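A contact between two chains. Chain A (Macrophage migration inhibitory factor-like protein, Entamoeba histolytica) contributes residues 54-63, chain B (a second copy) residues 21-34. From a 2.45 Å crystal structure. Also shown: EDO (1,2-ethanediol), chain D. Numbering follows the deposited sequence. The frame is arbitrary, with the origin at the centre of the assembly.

Chain A (54-63) SVGGFGGKIV
Chain B, residues 21-34: TEEIKKEIAHESMK

A chain B helix (22-34) packs on a glycine-rich chain A hairpin, burying 486 Å² in all; the helix and strand 55-58 run in similar directions, their axes 31° apart and 7.7 Å at closest approach. In chain A, the extended strand turns through a type I' turn from Phe A58 to Lys A61, closed by Lys A61 N to Phe A58 O (3.1 Å) and Phe A58 N to Lys A61 O (3.0 Å); Gly A59 (phi/psi 60/36) and Gly A60 (78/-6) take positive phi, which favours glycine. CA atoms pair as Val A55-Lys B26 (6.4 Å), Gly A57-Ala B29 (6.0 Å) and Gly A60-His B30 (5.6 Å). Thr B21 (chi1 p) caps the helix, its OG1 accepting from Ile B24 N at 3.1 Å. Glu B22 (m, m) brings OE1 to 3.4 Å from Val A55 CG2, while its OE2 bridges to Lys B25 NZ (3.0 Å). Val A55 (t) points toward the helix, its CG1 4.1 Å from Lys B25 CB and 3.8 Å from Lys B26 CG, so the lysines offer aliphatic stems while their ends lead away. Ile A62 (m, m) also points toward the helix: CD1 lies 3.7 Å from Lys B26 O and 4.0 Å from Ala B29 CB, the small alanine side chain facing the hairpin. His B30 (chi1 t, chi2 68°) leaves the helix sideways and donates from ND1 to Gly A60 O at 3.0 Å, near the ring plane. One helical turn after Ala B29, buried Met B33 (m, t, m) points toward the hairpin; its SD accepts a weak hydrogen bond from Gly A60 N (3.3 Å) and lies 3.4 Å from Gly A57 C. A CB on Gly A57 would fall 2.4 Å from Met B33 CE, a clash, so the bare backbone here makes room for the thioether.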

# COMPACT_ATOMS: atom_id res chain seq x y z
N SER A 54 -5.56 -8.95 -4.89
CA SER A 54 -6.59 -8.41 -4.01
C SER A 54 -7.97 -8.87 -4.44
O SER A 54 -8.15 -9.53 -5.47
CB SER A 54 -6.57 -6.89 -3.97
OG SER A 54 -6.87 -6.39 -5.25
N VAL A 55 -8.95 -8.52 -3.61
CA VAL A 55 -10.36 -8.55 -3.97
C VAL A 55 -10.78 -7.10 -4.14
O VAL A 55 -10.54 -6.27 -3.25
CB VAL A 55 -11.19 -9.28 -2.90
CG1 VAL A 55 -12.69 -9.07 -3.14
CG2 VAL A 55 -10.80 -10.77 -2.85
N GLY A 56 -11.36 -6.78 -5.28
CA GLY A 56 -11.45 -5.39 -5.68
C GLY A 56 -12.78 -5.00 -6.29
O GLY A 56 -13.51 -5.81 -6.87
N GLY A 57 -13.03 -3.71 -6.21
CA GLY A 57 -14.23 -3.14 -6.77
C GLY A 57 -13.97 -1.76 -7.31
O GLY A 57 -12.99 -1.09 -6.96
N PHE A 58 -14.86 -1.35 -8.19
CA PHE A 58 -14.81 -0.04 -8.82
C PHE A 58 -16.26 0.36 -9.04
O PHE A 58 -17.06 -0.47 -9.50
CB PHE A 58 -14.06 -0.12 -10.15
CG PHE A 58 -13.04 0.96 -10.34
CD1 PHE A 58 -13.40 2.21 -10.83
CD2 PHE A 58 -11.71 0.70 -10.08
CE1 PHE A 58 -12.45 3.19 -11.03
CE2 PHE A 58 -10.75 1.67 -10.28
CZ PHE A 58 -11.12 2.92 -10.76
N GLY A 59 -16.62 1.58 -8.67
CA GLY A 59 -17.98 2.04 -8.91
C GLY A 59 -19.06 1.21 -8.24
O GLY A 59 -20.15 1.05 -8.81
N GLY A 60 -18.80 0.70 -7.04
CA GLY A 60 -19.78 -0.10 -6.34
C GLY A 60 -19.90 -1.54 -6.81
O GLY A 60 -20.63 -2.31 -6.18
N LYS A 61 -19.22 -1.92 -7.88
CA LYS A 61 -19.31 -3.28 -8.40
C LYS A 61 -18.02 -4.04 -8.13
O LYS A 61 -16.93 -3.46 -8.10
CB LYS A 61 -19.62 -3.27 -9.90
N ILE A 62 -18.15 -5.35 -7.93
CA ILE A 62 -16.98 -6.21 -7.86
C ILE A 62 -16.57 -6.54 -9.29
O ILE A 62 -17.28 -7.25 -10.00
CB ILE A 62 -17.25 -7.49 -7.06
CG1 ILE A 62 -17.64 -7.16 -5.61
CG2 ILE A 62 -16.08 -8.46 -7.20
CD1 ILE A 62 -16.64 -6.28 -4.91
N VAL A 63 -15.39 -6.07 -9.69
CA VAL A 63 -14.89 -6.25 -11.04
C VAL A 63 -13.37 -6.27 -10.99
O VAL A 63 -12.76 -5.64 -10.11
CB VAL A 63 -15.45 -5.14 -11.98
CG1 VAL A 63 -14.95 -3.75 -11.57
CG2 VAL A 63 -15.09 -5.43 -13.42
N THR B 21 -13.99 -15.23 4.61
CA THR B 21 -14.26 -15.76 3.27
C THR B 21 -14.05 -14.69 2.19
O THR B 21 -14.12 -13.48 2.43
CB THR B 21 -15.70 -16.27 3.13
OG1 THR B 21 -16.62 -15.18 3.27
CG2 THR B 21 -16.02 -17.39 4.11
N GLU B 22 -13.86 -15.17 0.96
CA GLU B 22 -13.78 -14.27 -0.18
C GLU B 22 -15.07 -13.45 -0.34
O GLU B 22 -15.02 -12.24 -0.59
CB GLU B 22 -13.49 -15.08 -1.45
CG GLU B 22 -12.17 -15.83 -1.40
CD GLU B 22 -10.99 -14.91 -1.11
OE1 GLU B 22 -10.72 -14.00 -1.92
OE2 GLU B 22 -10.32 -15.10 -0.07
N GLU B 23 -16.23 -14.08 -0.11
CA GLU B 23 -17.49 -13.34 -0.19
C GLU B 23 -17.51 -12.16 0.78
O GLU B 23 -17.94 -11.05 0.40
CB GLU B 23 -18.68 -14.26 0.07
CG GLU B 23 -20.01 -13.58 -0.16
CD GLU B 23 -20.12 -12.97 -1.57
OE1 GLU B 23 -19.74 -13.65 -2.56
OE2 GLU B 23 -20.56 -11.80 -1.69
N ILE B 24 -17.07 -12.37 2.03
CA ILE B 24 -17.04 -11.28 3.01
C ILE B 24 -16.09 -10.18 2.55
O ILE B 24 -16.35 -8.99 2.75
CB ILE B 24 -16.64 -11.82 4.40
CG1 ILE B 24 -17.81 -12.55 5.08
CG2 ILE B 24 -16.14 -10.69 5.31
CD1 ILE B 24 -18.98 -11.67 5.41
N LYS B 25 -14.96 -10.56 1.94
CA LYS B 25 -14.06 -9.56 1.36
C LYS B 25 -14.76 -8.74 0.27
O LYS B 25 -14.58 -7.52 0.19
CB LYS B 25 -12.83 -10.24 0.80
CG LYS B 25 -11.86 -10.67 1.84
CD LYS B 25 -10.76 -11.54 1.25
CE LYS B 25 -10.20 -12.52 2.33
NZ LYS B 25 -8.98 -13.25 1.88
N LYS B 26 -15.56 -9.40 -0.58
CA LYS B 26 -16.32 -8.65 -1.56
C LYS B 26 -17.29 -7.70 -0.87
O LYS B 26 -17.43 -6.54 -1.28
CB LYS B 26 -17.07 -9.60 -2.51
CG LYS B 26 -16.18 -10.51 -3.35
CD LYS B 26 -17.03 -11.27 -4.36
CE LYS B 26 -16.32 -12.45 -5.00
NZ LYS B 26 -16.51 -13.70 -4.17
N GLU B 27 -17.95 -8.17 0.19
CA GLU B 27 -18.89 -7.30 0.89
C GLU B 27 -18.18 -6.10 1.49
O GLU B 27 -18.71 -4.98 1.48
CB GLU B 27 -19.62 -8.10 1.96
CG GLU B 27 -20.69 -9.05 1.43
CD GLU B 27 -21.21 -9.97 2.54
OE1 GLU B 27 -21.05 -9.61 3.72
OE2 GLU B 27 -21.76 -11.04 2.23
N ILE B 28 -16.96 -6.32 2.00
CA ILE B 28 -16.16 -5.22 2.53
C ILE B 28 -15.82 -4.22 1.43
O ILE B 28 -16.00 -3.01 1.60
CB ILE B 28 -14.89 -5.78 3.21
CG1 ILE B 28 -15.25 -6.45 4.53
CG2 ILE B 28 -13.84 -4.69 3.39
CD1 ILE B 28 -14.10 -7.21 5.18
N ALA B 29 -15.35 -4.71 0.28
CA ALA B 29 -15.05 -3.80 -0.84
C ALA B 29 -16.29 -3.02 -1.26
O ALA B 29 -16.22 -1.81 -1.51
CB ALA B 29 -14.50 -4.58 -2.03
N HIS B 30 -17.43 -3.71 -1.37
CA HIS B 30 -18.68 -3.07 -1.76
C HIS B 30 -19.08 -1.98 -0.77
O HIS B 30 -19.32 -0.82 -1.14
CB HIS B 30 -19.77 -4.13 -1.88
CG HIS B 30 -21.13 -3.57 -2.16
ND1 HIS B 30 -21.45 -2.96 -3.35
CD2 HIS B 30 -22.25 -3.52 -1.39
CE1 HIS B 30 -22.71 -2.57 -3.31
NE2 HIS B 30 -23.22 -2.90 -2.14
N GLU B 31 -19.13 -2.32 0.52
CA GLU B 31 -19.52 -1.35 1.54
C GLU B 31 -18.52 -0.21 1.63
O GLU B 31 -18.90 0.94 1.91
CB GLU B 31 -19.66 -2.03 2.90
CG GLU B 31 -20.87 -2.92 3.02
CD GLU B 31 -22.16 -2.18 2.80
OE1 GLU B 31 -22.27 -0.99 3.19
OE2 GLU B 31 -23.09 -2.82 2.27
N SER B 32 -17.23 -0.50 1.43
CA SER B 32 -16.21 0.54 1.43
C SER B 32 -16.50 1.59 0.37
O SER B 32 -16.46 2.80 0.62
CB SER B 32 -14.83 -0.09 1.22
OG SER B 32 -13.87 0.87 0.84
N MET B 33 -16.84 1.13 -0.83
CA MET B 33 -17.15 2.08 -1.90
C MET B 33 -18.40 2.88 -1.59
O MET B 33 -18.43 4.10 -1.82
CB MET B 33 -17.28 1.33 -3.22
CG MET B 33 -15.94 0.86 -3.79
SD MET B 33 -16.11 -0.07 -5.32
CE MET B 33 -16.89 -1.58 -4.77
N LYS B 34 -19.43 2.25 -1.00
CA LYS B 34 -20.59 3.01 -0.56
C LYS B 34 -20.21 4.06 0.48
O LYS B 34 -20.66 5.21 0.40
CB LYS B 34 -21.68 2.09 -0.01
CG LYS B 34 -22.59 1.45 -1.05
CD LYS B 34 -23.43 0.35 -0.46
CE LYS B 34 -24.56 0.91 0.37
NZ LYS B 34 -25.14 -0.17 1.22
C1 EDO D . -9.52 -18.29 1.51
O1 EDO D . -10.61 -17.40 1.82
C2 EDO D . -8.77 -18.63 2.80
O2 EDO D . -9.68 -19.22 3.75